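PDB 5O51: Rho guanyl nucleotide exchange factor (Rom2), putative from Aspergillus fumigatus Af293, which probably acts as a guanine-nucleotide exchange factor for Rho-type GTPases and is represented here by its CNH domain, a seven-bladed beta-propeller. Local coordinates for residues A[23-28]-A[308-313]; A[130-135]-A[178-183]; A[193-198]-A[225-230]; A[314-319]-A[330-335]. All blocks are in the same frame, centred on the assembly; numbering follows the deposited sequence.

Contact 1: residues A[23-28]-A[308-313]; sequences NCLVPV and RMLHSS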
loop_
_atom_site.group_PDB
_atom_site.type_symbol
_atom_site.label_atom_id
_atom_site.label_comp_id
_atom_site.label_asym_id
_atom_site.label_seq_id
_atom_site.Cartn_x
_atom_site.Cartn_y
_atom_site.Cartn_z
ATOM N N ASN A 23 -4.726 2.693 11.725
ATOM C CA ASN A 23 -4.279 3.430 10.576
ATOM C C ASN A 23 -3.684 2.494 9.475
ATOM O O ASN A 23 -3.745 2.817 8.271
ATOM C CB ASN A 23 -3.170 4.430 10.932
ATOM C CG ASN A 23 -3.609 5.574 11.891
ATOM O OD1 ASN A 23 -4.727 5.952 11.941
ATOM N ND2 ASN A 23 -2.659 6.099 12.660
ATOM N N CYS A 24 -2.979 1.437 9.907
ATOM C CA CYS A 24 -2.220 0.524 9.016
ATOM C C CYS A 24 -2.014 -0.820 9.656
ATOM O O CYS A 24 -2.296 -0.999 10.854
ATOM C CB CYS A 24 -0.873 1.135 8.636
ATOM S SG CYS A 24 0.161 1.645 10.023
ATOM N N LEU A 25 -1.557 -1.790 8.859
ATOM C CA LEU A 25 -1.429 -3.158 9.339
ATOM C C LEU A 25 -0.484 -3.914 8.400
ATOM O O LEU A 25 -0.484 -3.653 7.183
ATOM C CB LEU A 25 -2.840 -3.798 9.450
ATOM C CG LEU A 25 -3.041 -5.301 9.738
ATOM C CD1 LEU A 25 -4.409 -5.586 10.315
ATOM C CD2 LEU A 25 -2.918 -6.160 8.490
ATOM N N VAL A 26 0.296 -4.838 8.951
ATOM C CA VAL A 26 1.010 -5.820 8.134
ATOM C C VAL A 26 0.980 -7.187 8.829
ATOM O O VAL A 26 1.108 -7.263 10.060
ATOM C CB VAL A 26 2.463 -5.397 7.847
ATOM C CG1 VAL A 26 3.265 -5.287 9.160
ATOM C CG2 VAL A 26 3.169 -6.373 6.894
ATOM N N PRO A 27 0.768 -8.286 8.055
ATOM C CA PRO A 27 0.827 -9.637 8.611
ATOM C C PRO A 27 2.282 -10.074 8.728
ATOM O O PRO A 27 3.076 -9.610 7.974
ATOM C CB PRO A 27 0.043 -10.498 7.583
ATOM C CG PRO A 27 0.075 -9.721 6.320
ATOM C CD PRO A 27 0.028 -8.267 6.777
ATOM N N VAL A 28 2.631 -10.875 9.727
ATOM C CA VAL A 28 4.015 -11.401 9.857
ATOM C C VAL A 28 3.880 -12.889 10.192
ATOM O O VAL A 28 2.757 -13.378 10.396
ATOM C CB VAL A 28 4.858 -10.684 10.969
ATOM C CG1 VAL A 28 4.862 -9.187 10.723
ATOM C CG2 VAL A 28 4.295 -10.954 12.344
ATOM N N ARG A 308 -10.774 1.837 4.810
ATOM C CA ARG A 308 -9.310 1.926 4.519
ATOM C C ARG A 308 -8.857 0.505 4.097
ATOM O O ARG A 308 -8.983 -0.440 4.906
ATOM C CB ARG A 308 -8.545 2.246 5.823
ATOM C CG ARG A 308 -8.726 3.653 6.342
ATOM C CD ARG A 308 -8.809 3.699 7.880
ATOM N NE ARG A 308 -10.154 3.418 8.349
ATOM C CZ ARG A 308 -10.524 2.975 9.536
ATOM N NH1 ARG A 308 -9.659 2.677 10.506
ATOM N NH2 ARG A 308 -11.798 2.798 9.757
ATOM N N MET A 309 -8.311 0.342 2.899
ATOM C CA MET A 309 -7.686 -0.933 2.573
ATOM C C MET A 309 -6.385 -1.107 3.363
ATOM O O MET A 309 -5.503 -0.269 3.291
ATOM C CB MET A 309 -7.424 -1.052 1.068
ATOM C CG MET A 309 -7.052 -2.484 0.657
ATOM S SD MET A 309 -6.498 -2.648 -1.046
ATOM C CE MET A 309 -4.709 -2.570 -0.694
ATOM N N LEU A 310 -6.238 -2.197 4.118
ATOM C CA LEU A 310 -5.012 -2.368 4.944
ATOM C C LEU A 310 -3.878 -3.162 4.303
ATOM O O LEU A 310 -2.746 -2.766 4.407
ATOM C CB LEU A 310 -5.337 -2.957 6.318
ATOM C CG LEU A 310 -6.326 -2.122 7.149
ATOM C CD1 LEU A 310 -6.802 -2.948 8.319
ATOM C CD2 LEU A 310 -5.702 -0.781 7.563
ATOM N N HIS A 311 -4.183 -4.279 3.653
ATOM C CA HIS A 311 -3.169 -5.174 3.113
ATOM C C HIS A 311 -3.862 -6.183 2.170
ATOM O O HIS A 311 -4.921 -6.752 2.474
ATOM C CB HIS A 311 -2.461 -5.966 4.259
ATOM C CG HIS A 311 -1.213 -6.673 3.821
ATOM N ND1 HIS A 311 -1.188 -8.000 3.454
ATOM C CD2 HIS A 311 0.047 -6.210 3.648
ATOM C CE1 HIS A 311 0.036 -8.316 3.073
ATOM N NE2 HIS A 311 0.787 -7.230 3.162
ATOM N N SER A 312 -3.194 -6.441 1.070
ATOM C CA SER A 312 -3.643 -7.390 0.097
ATOM C C SER A 312 -2.553 -8.475 -0.080
ATOM O O SER A 312 -1.452 -8.163 -0.462
ATOM C CB SER A 312 -3.800 -6.650 -1.254
ATOM O OG SER A 312 -3.989 -7.603 -2.251
ATOM N N SER A 313 -2.892 -9.727 0.138
ATOM C CA SER A 313 -1.926 -10.851 -0.132
ATOM C C SER A 313 -2.633 -11.971 -0.913
ATOM O O SER A 313 -3.867 -11.935 -1.062
ATOM C CB SER A 313 -1.393 -11.432 1.188
ATOM O OG SER A 313 -2.398 -12.164 1.927
HETATM O O HOH W 1 -1.780 -0.787 6.060
#
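Strands 23-28 and 308-312 run nearly parallel, 15° apart, with C24 and L310 nearest in register and their short axes 5.9 Å apart at closest approach. The strands are the innermost ones of the first and last blades of the propeller. They do not pair directly through their backbones. Water 1 bridges them instead: it accepts from L25 N at 3.0 Å and donates to L310 O at 2.8 Å. P27 and H311 reach toward each other tip to tip. H311 CG is anti to its backbone N (chi1 -167°), and the ring turns one face to the proline. P27 CD lies over the centre of that ring, 3.5 Å from its centroid and 8° off the normal, a CH-pi contact. L25 and L310 cross at about a right angle, with L25 CD1 4.1 Å from L310 CD1. The other branch of L310 puts CD2 4.0 Å from C24 CA. Beyond the pair, L25 also packs on L318 of the last blade. Both strands bulge: N23 and C24 against G37, L310 and H311 against L318. Between these two segments the joint therefore rests on apolar contacts, one CH-pi contact and a bridging water; R308 NH1 also bonds to V22 O just ahead of segment 23-28.

Contact 2: residues A[130-135]-A[178-183]; sequences VKTSAL and AESSSI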
loop_
_atom_site.group_PDB
_atom_site.type_symbol
_atom_site.label_atom_id
_atom_site.label_comp_id
_atom_site.label_asym_id
_atom_site.label_seq_id
_atom_site.Cartn_x
_atom_site.Cartn_y
_atom_site.Cartn_z
ATOM N N VAL A 130 9.846 8.577 0.215
ATOM C CA VAL A 130 9.452 9.667 -0.646
ATOM C C VAL A 130 8.984 10.817 0.223
ATOM O O VAL A 130 8.065 10.646 1.013
ATOM C CB VAL A 130 8.298 9.222 -1.518
ATOM C CG1 VAL A 130 7.797 10.363 -2.414
ATOM C CG2 VAL A 130 8.720 7.997 -2.321
ATOM N N LYS A 131 9.660 11.963 0.123
ATOM C CA LYS A 131 9.069 13.257 0.492
ATOM C C LYS A 131 8.343 13.902 -0.694
ATOM O O LYS A 131 8.829 13.875 -1.787
ATOM C CB LYS A 131 10.139 14.220 0.992
ATOM C CG LYS A 131 9.589 15.621 1.282
ATOM C CD LYS A 131 10.483 16.404 2.221
ATOM C CE LYS A 131 11.856 16.670 1.622
ATOM N NZ LYS A 131 12.663 17.420 2.613
ATOM N N THR A 132 7.196 14.511 -0.476
ATOM C CA THR A 132 6.421 15.064 -1.579
ATOM C C THR A 132 5.577 16.211 -1.079
ATOM O O THR A 132 5.198 16.232 0.085
ATOM C CB THR A 132 5.517 13.976 -2.241
ATOM O OG1 THR A 132 4.888 14.481 -3.439
ATOM C CG2 THR A 132 4.437 13.459 -1.265
ATOM N N SER A 133 5.323 17.173 -1.963
ATOM C CA SER A 133 4.371 18.274 -1.740
ATOM C C SER A 133 3.674 18.558 -3.080
ATOM O O SER A 133 4.014 17.931 -4.069
ATOM C CB SER A 133 5.124 19.521 -1.245
ATOM O OG SER A 133 6.330 19.725 -1.969
ATOM N N ALA A 134 2.702 19.475 -3.122
ATOM C CA ALA A 134 2.300 20.112 -4.398
ATOM C C ALA A 134 3.463 21.065 -4.692
ATOM O O ALA A 134 3.672 22.027 -3.950
ATOM C CB ALA A 134 0.982 20.867 -4.261
ATOM N N LEU A 135 4.235 20.758 -5.737
ATOM C CA LEU A 135 5.583 21.314 -5.988
ATOM C C LEU A 135 6.453 20.167 -6.505
ATOM O O LEU A 135 6.636 20.025 -7.709
ATOM C CB LEU A 135 6.216 22.019 -4.743
ATOM C CG LEU A 135 7.654 22.586 -4.728
ATOM C CD1 LEU A 135 7.663 24.064 -4.346
ATOM C CD2 LEU A 135 8.580 21.800 -3.803
ATOM N N ALA A 178 7.060 17.125 -9.407
ATOM C CA ALA A 178 5.596 16.983 -9.215
ATOM C C ALA A 178 5.188 16.283 -7.885
ATOM O O ALA A 178 5.953 15.519 -7.293
ATOM C CB ALA A 178 4.987 16.242 -10.389
ATOM N N GLU A 179 3.960 16.544 -7.450
ATOM C CA GLU A 179 3.348 15.818 -6.325
ATOM C C GLU A 179 3.154 14.313 -6.669
ATOM O O GLU A 179 2.548 13.998 -7.707
ATOM C CB GLU A 179 1.995 16.452 -5.964
ATOM C CG GLU A 179 1.387 15.965 -4.639
ATOM C CD GLU A 179 0.051 16.616 -4.298
ATOM O OE1 GLU A 179 -0.771 16.847 -5.214
ATOM O OE2 GLU A 179 -0.181 16.893 -3.099
ATOM N N SER A 180 3.660 13.418 -5.798
ATOM C CA SER A 180 3.593 11.947 -6.009
ATOM C C SER A 180 2.575 11.239 -5.114
ATOM O O SER A 180 2.623 11.409 -3.906
ATOM C CB SER A 180 4.942 11.309 -5.774
ATOM O OG SER A 180 5.850 11.721 -6.753
ATOM N N SER A 181 1.676 10.464 -5.743
ATOM C CA SER A 181 0.691 9.565 -5.085
ATOM C C SER A 181 1.278 8.208 -4.667
ATOM O O SER A 181 0.953 7.721 -3.608
ATOM C CB SER A 181 -0.483 9.243 -6.016
ATOM O OG SER A 181 -1.180 10.390 -6.462
ATOM N N SER A 182 2.130 7.594 -5.489
ATOM C CA SER A 182 2.532 6.210 -5.256
ATOM C C SER A 182 3.867 5.806 -5.893
ATOM O O SER A 182 4.386 6.484 -6.750
ATOM C CB SER A 182 1.452 5.324 -5.827
ATOM O OG SER A 182 1.330 5.482 -7.226
ATOM N N ILE A 183 4.371 4.648 -5.518
ATOM C CA ILE A 183 5.586 4.120 -6.126
ATOM C C ILE A 183 5.616 2.588 -6.299
ATOM O O ILE A 183 5.215 1.847 -5.445
ATOM C CB ILE A 183 6.830 4.658 -5.353
ATOM C CG1 ILE A 183 8.066 4.637 -6.228
ATOM C CG2 ILE A 183 7.065 3.887 -4.053
ATOM C CD1 ILE A 183 9.175 5.506 -5.683
#
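T132 OG1 stands anti to its own backbone N (chi1 -172°) and meets the backbone of S180; E179 CG is likewise anti to its backbone N (chi1 -169°) and lies beside the carbonyl of S133. The contact joins consecutive blades of the seven-bladed propeller. The end of strand 125-132, second in its blade, meets the start of strand 180-186, the innermost strand of the next. S180 N donates to T132 OG1 at 2.9 Å, and the bond is almost straight, 177° at the hydrogen. The same OG1 is also bonded to S137 OG. That hydroxyl further bonds to A178 O and S180 OG, which ties both sides of the contact to the hairpin partner of strand 125-132. The methyl branch of T132 also takes part: CG2 is 3.8 Å from S180 O. The E179 chain is extended beyond CG and lies beside S133 and A134. Its CB is 3.1 Å from S133 O and its CG 3.3 Å from the same oxygen. E179 is an exposed residue, and the carboxylate OE2 stays 3.9 Å from A134 N. At the far end, L135 O and A178 N are 3.4 Å apart, but the angle is too poor for a hydrogen bond. Deeper in the domain the strands meet through apolar side chains, V130 packing also on F115 and I183 also on V192, with V130 CG2 4.2 Å from I183 CD1.

Contact 3: residues A[193-198]-A[225-230]; sequences GCARGF and KENVKP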
loop_
_atom_site.group_PDB
_atom_site.type_symbol
_atom_site.label_atom_id
_atom_site.label_comp_id
_atom_site.label_asym_id
_atom_site.label_seq_id
_atom_site.Cartn_x
_atom_site.Cartn_y
_atom_site.Cartn_z
ATOM N N GLY A 193 3.889 7.321 -9.391
ATOM C CA GLY A 193 2.543 7.832 -9.659
ATOM C C GLY A 193 2.543 9.267 -9.177
ATOM O O GLY A 193 2.649 9.506 -7.991
ATOM N N CYS A 194 2.529 10.217 -10.106
ATOM C CA CYS A 194 2.687 11.632 -9.785
ATOM C C CYS A 194 1.579 12.320 -10.536
ATOM O O CYS A 194 0.949 11.701 -11.365
ATOM C CB CYS A 194 4.082 12.130 -10.231
ATOM S SG CYS A 194 4.178 12.457 -12.012
ATOM N N ALA A 195 1.354 13.599 -10.295
ATOM C CA ALA A 195 0.191 14.299 -10.894
ATOM C C ALA A 195 0.085 14.323 -12.436
ATOM O O ALA A 195 -0.976 14.586 -12.982
ATOM C CB ALA A 195 0.172 15.708 -10.347
ATOM N N ARG A 196 1.183 14.104 -13.147
ATOM C CA ARG A 196 1.167 14.110 -14.623
ATOM C C ARG A 196 0.971 12.718 -15.211
ATOM O O ARG A 196 0.711 12.568 -16.426
ATOM C CB ARG A 196 2.479 14.687 -15.165
ATOM C CG ARG A 196 2.583 16.215 -15.093
ATOM C CD ARG A 196 3.807 16.714 -15.858
ATOM N NE ARG A 196 4.960 15.806 -15.695
ATOM C CZ ARG A 196 6.014 15.976 -14.883
ATOM N NH1 ARG A 196 6.156 17.053 -14.105
ATOM N NH2 ARG A 196 6.970 15.043 -14.863
ATOM N N GLY A 197 1.131 11.709 -14.357
ATOM C CA GLY A 197 0.919 10.308 -14.701
ATOM C C GLY A 197 1.973 9.412 -14.075
ATOM O O GLY A 197 2.819 9.816 -13.243
ATOM N N PHE A 198 1.943 8.175 -14.503
ATOM C CA PHE A 198 3.013 7.256 -14.210
ATOM C C PHE A 198 4.319 7.638 -14.973
ATOM O O PHE A 198 4.336 7.629 -16.201
ATOM C CB PHE A 198 2.528 5.856 -14.583
ATOM C CG PHE A 198 1.546 5.225 -13.583
ATOM C CD1 PHE A 198 1.911 5.005 -12.252
ATOM C CD2 PHE A 198 0.288 4.772 -14.008
ATOM C CE1 PHE A 198 1.025 4.385 -11.383
ATOM C CE2 PHE A 198 -0.598 4.122 -13.137
ATOM C CZ PHE A 198 -0.222 3.936 -11.826
ATOM N N LYS A 225 -7.505 15.142 -18.839
ATOM C CA LYS A 225 -7.910 15.447 -17.463
ATOM C C LYS A 225 -7.029 16.385 -16.655
ATOM O O LYS A 225 -7.560 17.023 -15.739
ATOM C CB LYS A 225 -8.068 14.152 -16.653
ATOM C CG LYS A 225 -9.267 13.329 -17.056
ATOM C CD LYS A 225 -10.170 13.117 -15.859
ATOM C CE LYS A 225 -11.310 12.173 -16.199
ATOM N NZ LYS A 225 -12.558 12.628 -15.533
ATOM N N GLU A 226 -5.723 16.451 -16.961
ATOM C CA GLU A 226 -4.699 16.938 -15.998
ATOM C C GLU A 226 -5.264 17.805 -14.868
ATOM O O GLU A 226 -5.682 18.926 -15.154
ATOM C CB GLU A 226 -3.533 17.664 -16.707
ATOM C CG GLU A 226 -2.197 16.913 -16.702
ATOM C CD GLU A 226 -2.312 15.448 -17.112
ATOM O OE1 GLU A 226 -3.256 15.078 -17.852
ATOM O OE2 GLU A 226 -1.455 14.654 -16.685
ATOM N N ASN A 227 -5.274 17.344 -13.600
ATOM C CA ASN A 227 -4.418 16.261 -13.036
ATOM C C ASN A 227 -5.035 14.883 -12.839
ATOM O O ASN A 227 -6.235 14.698 -12.967
ATOM C CB ASN A 227 -3.886 16.730 -11.682
ATOM C CG ASN A 227 -2.994 17.934 -11.817
ATOM O OD1 ASN A 227 -3.220 18.957 -11.183
ATOM N ND2 ASN A 227 -1.986 17.826 -12.681
ATOM N N VAL A 228 -4.181 13.932 -12.490
ATOM C CA VAL A 228 -4.597 12.561 -12.219
ATOM C C VAL A 228 -3.942 12.021 -10.959
ATOM O O VAL A 228 -2.907 12.536 -10.429
ATOM C CB VAL A 228 -4.297 11.610 -13.422
ATOM C CG1 VAL A 228 -5.137 11.972 -14.630
ATOM C CG2 VAL A 228 -2.831 11.618 -13.808
ATOM N N LYS A 229 -4.530 10.937 -10.471
ATOM C CA LYS A 229 -3.919 10.265 -9.349
ATOM C C LYS A 229 -3.723 8.831 -9.765
ATOM O O LYS A 229 -4.694 8.063 -9.764
ATOM C CB LYS A 229 -4.759 10.371 -8.112
ATOM C CG LYS A 229 -5.245 11.755 -7.757
ATOM C CD LYS A 229 -5.836 11.727 -6.346
ATOM C CE LYS A 229 -6.634 12.980 -6.037
ATOM N NZ LYS A 229 -5.753 14.181 -6.070
ATOM N N PRO A 230 -2.489 8.485 -10.174
ATOM C CA PRO A 230 -2.146 7.119 -10.467
ATOM C C PRO A 230 -1.861 6.427 -9.146
ATOM O O PRO A 230 -1.029 6.897 -8.360
ATOM C CB PRO A 230 -0.853 7.226 -11.285
ATOM C CG PRO A 230 -0.648 8.696 -11.515
ATOM C CD PRO A 230 -1.314 9.362 -10.383
#
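A195 O is gripped by two donors of the opposite loop, both weakly. V228 N reaches it at 3.3 Å, and N227 ND2 at 3.4 Å with a bent angle of 144°. The peptide bond before N227 is cis. A195 adds a CA-H...O contact to V228 O, which leaves the two backbones closely fitted here. On the exposed side, E226 OE2 lies 3.0 Å from R196 O. Both atoms are acceptors, so this is not a hydrogen bond, and the pair would be expected to repel if the carboxylate is charged.

The side chains of the inner half are apolar. F198 CG lies beside its backbone N (chi1 -76°), and the ring turns one face to P230. P230 CB sits over the centre of that face, 3.4 Å from the centroid and 12° off the normal, a CH-pi contact. The two side chains slide past each other in opposite directions. P230 CD lies 3.4 Å from C194 O, and P230 CG is 3.8 Å from G193 CA. G193 has no side chain; a CB there would run into P230 O, which also accepts from S182 OG. Y244 extends the cluster: its ring meets that of F198, and P230 packs on it as well.

C194 to G197 form a type I beta turn, closed by G197 N bonding to C194 O at 3.0 Å. This tight hairpin turn links the second and third strands of one blade. It docks on the loop that leads into the innermost strand of the next blade, an inter-blade contact of the beta-propeller.

Contact 4: residues A[314-319]-A[330-335]; sequences TREILY and VASLDF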
loop_
_atom_site.group_PDB
_atom_site.type_symbol
_atom_site.label_atom_id
_atom_site.label_comp_id
_atom_site.label_asym_id
_atom_site.label_seq_id
_atom_site.Cartn_x
_atom_site.Cartn_y
_atom_site.Cartn_z
ATOM N N THR A 314 -1.885 -13.020 -1.291
ATOM C CA THR A 314 -2.490 -14.160 -2.014
ATOM C C THR A 314 -3.551 -14.792 -1.132
ATOM O O THR A 314 -4.489 -15.352 -1.654
ATOM C CB THR A 314 -1.418 -15.226 -2.441
ATOM O OG1 THR A 314 -0.952 -15.896 -1.277
ATOM C CG2 THR A 314 -0.200 -14.573 -3.079
ATOM N N ARG A 315 -3.399 -14.673 0.203
ATOM C CA ARG A 315 -4.364 -15.189 1.211
ATOM C C ARG A 315 -5.713 -14.436 1.254
ATOM O O ARG A 315 -6.784 -15.054 1.192
ATOM C CB ARG A 315 -3.795 -15.095 2.666
ATOM C CG ARG A 315 -2.394 -15.611 2.950
ATOM C CD ARG A 315 -1.974 -15.426 4.425
ATOM N NE ARG A 315 -1.159 -14.206 4.662
ATOM C CZ ARG A 315 0.111 -14.024 4.263
ATOM N NH1 ARG A 315 0.748 -14.978 3.584
ATOM N NH2 ARG A 315 0.753 -12.867 4.510
ATOM N N GLU A 316 -5.652 -13.100 1.407
ATOM C CA GLU A 316 -6.841 -12.331 1.715
ATOM C C GLU A 316 -6.591 -10.856 1.527
ATOM O O GLU A 316 -5.477 -10.431 1.345
ATOM C CB GLU A 316 -7.292 -12.608 3.175
ATOM C CG GLU A 316 -6.166 -12.450 4.191
ATOM C CD GLU A 316 -6.517 -12.909 5.608
ATOM O OE1 GLU A 316 -7.701 -13.206 5.904
ATOM O OE2 GLU A 316 -5.590 -12.938 6.447
ATOM N N ILE A 317 -7.659 -10.098 1.538
ATOM C CA ILE A 317 -7.585 -8.627 1.601
ATOM C C ILE A 317 -8.112 -8.224 2.954
ATOM O O ILE A 317 -9.252 -8.512 3.297
ATOM C CB ILE A 317 -8.464 -7.982 0.497
ATOM C CG1 ILE A 317 -8.018 -8.522 -0.844
ATOM C CG2 ILE A 317 -8.357 -6.456 0.544
ATOM C CD1 ILE A 317 -9.075 -8.411 -1.932
ATOM N N LEU A 318 -7.267 -7.554 3.729
ATOM C CA LEU A 318 -7.661 -7.005 5.023
ATOM C C LEU A 318 -8.003 -5.498 4.887
ATOM O O LEU A 318 -7.273 -4.721 4.199
ATOM C CB LEU A 318 -6.525 -7.246 6.032
ATOM C CG LEU A 318 -6.095 -8.702 6.240
ATOM C CD1 LEU A 318 -4.881 -8.850 7.099
ATOM C CD2 LEU A 318 -7.279 -9.405 6.894
ATOM N N TYR A 319 -9.089 -5.089 5.548
ATOM C CA TYR A 319 -9.539 -3.708 5.493
ATOM C C TYR A 319 -10.234 -3.330 6.786
ATOM O O TYR A 319 -10.536 -4.200 7.556
ATOM C CB TYR A 319 -10.429 -3.457 4.243
ATOM C CG TYR A 319 -11.830 -4.013 4.332
ATOM C CD1 TYR A 319 -12.072 -5.362 4.192
ATOM C CD2 TYR A 319 -12.924 -3.187 4.615
ATOM C CE1 TYR A 319 -13.360 -5.897 4.320
ATOM C CE2 TYR A 319 -14.220 -3.696 4.713
ATOM C CZ TYR A 319 -14.427 -5.070 4.536
ATOM O OH TYR A 319 -15.721 -5.635 4.626
ATOM N N VAL A 330 -11.913 -4.364 11.967
ATOM C CA VAL A 330 -11.019 -5.032 11.025
ATOM C C VAL A 330 -11.672 -6.297 10.433
ATOM O O VAL A 330 -12.305 -7.098 11.158
ATOM C CB VAL A 330 -9.677 -5.385 11.628
ATOM C CG1 VAL A 330 -8.780 -5.986 10.566
ATOM C CG2 VAL A 330 -9.006 -4.100 12.145
ATOM N N ALA A 331 -11.592 -6.412 9.101
ATOM C CA ALA A 331 -12.270 -7.533 8.376
ATOM C C ALA A 331 -11.427 -8.067 7.264
ATOM O O ALA A 331 -10.430 -7.475 6.858
ATOM C CB ALA A 331 -13.612 -7.064 7.860
ATOM N N SER A 332 -11.815 -9.236 6.775
ATOM C CA SER A 332 -11.103 -9.967 5.741
ATOM C C SER A 332 -12.025 -10.298 4.575
ATOM O O SER A 332 -13.180 -10.683 4.788
ATOM C CB SER A 332 -10.674 -11.329 6.274
ATOM O OG SER A 332 -9.928 -12.011 5.272
ATOM N N LEU A 333 -11.549 -10.113 3.363
ATOM C CA LEU A 333 -12.303 -10.595 2.169
ATOM C C LEU A 333 -11.499 -11.688 1.544
ATOM O O LEU A 333 -10.301 -11.456 1.266
ATOM C CB LEU A 333 -12.447 -9.522 1.118
ATOM C CG LEU A 333 -13.370 -8.380 1.459
ATOM C CD1 LEU A 333 -13.488 -7.477 0.240
ATOM C CD2 LEU A 333 -14.741 -8.805 1.911
ATOM N N ASP A 334 -12.110 -12.847 1.307
ATOM C CA ASP A 334 -11.357 -13.913 0.572
ATOM C C ASP A 334 -12.220 -14.617 -0.471
ATOM O O ASP A 334 -13.359 -14.988 -0.161
ATOM C CB ASP A 334 -10.746 -14.948 1.514
ATOM C CG ASP A 334 -9.739 -15.879 0.782
ATOM O OD1 ASP A 334 -8.923 -15.394 -0.053
ATOM O OD2 ASP A 334 -9.771 -17.101 1.030
ATOM N N PHE A 335 -11.682 -14.732 -1.692
ATOM C CA PHE A 335 -12.405 -15.298 -2.854
ATOM C C PHE A 335 -11.996 -16.741 -3.182
ATOM O O PHE A 335 -10.813 -17.107 -3.086
ATOM C CB PHE A 335 -12.312 -14.360 -4.063
ATOM C CG PHE A 335 -12.902 -13.007 -3.764
ATOM C CD1 PHE A 335 -14.274 -12.812 -3.770
ATOM C CD2 PHE A 335 -12.096 -11.964 -3.338
ATOM C CE1 PHE A 335 -14.842 -11.563 -3.452
ATOM C CE2 PHE A 335 -12.662 -10.730 -2.989
ATOM C CZ PHE A 335 -14.036 -10.528 -3.046
#
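I317 and L333, with Y319 and A331, form the tight part of this contact, where two antiparallel strands are stitched together by their backbones. I317 N bonds to L333 O at 3.0 Å and L333 N to I317 O at 2.8 Å. Y319 and A331 repeat the exchange as a second hydrogen-bonded pair. L318 and S332 lie between them as the non-hydrogen-bonded pair. With Y319 CG between its backbone N and carbonyl carbon (chi1 75°), the ring slants across its neighbours, with CE1 3.7 Å from A331 CB and 3.8 Å from L333 CG. I317 and L333 also pack on L281 of the preceding blade, so this face is buried between sheets. The L318 face turns to the first blade, where L318 packs on L25. On that face S332 OG donates to E316 OE1 at 2.6 Å, meeting the carboxylate on its anti side and 32° out of its plane. The same OE1 forms a salt bridge with R47, which would favour a charged carboxylate.

The pair is the central hairpin of the last propeller blade. Strand 8-12, from the start of the chain, adds the outermost strand next to 327-333. This is the Velcro closure of many propellers: one blade is built from both ends of the chain.

The solvent side is looser. R315 and D334 lie at the surface, beyond the bonded pairs. Past the strand end, I317 CD1 only brushes the edge of the F335 ring, 4.4 Å from CE2.

Overall arrangement
The four contacts fall in two groups on the seven-bladed ring. Contacts 1 and 4, with centres about 9 Å apart, touch directly through strands 307-312 and 317-323, neighbours in the last blade. Contacts 2 and 3, with centres about 11 Å apart, touch through strands 180-186 and 189-194, neighbours in another blade. Contact 4 lies across the domain centre from both, with centres 28 to 29 Å away. Along the chain, contacts 2 and 3 follow one another inside the loop closed by contact 1, and contact 4 comes last. Contacts 1 and 4 lie where the two chain ends meet to close the ring. Contacts 2 and 3 are successive joints between blades.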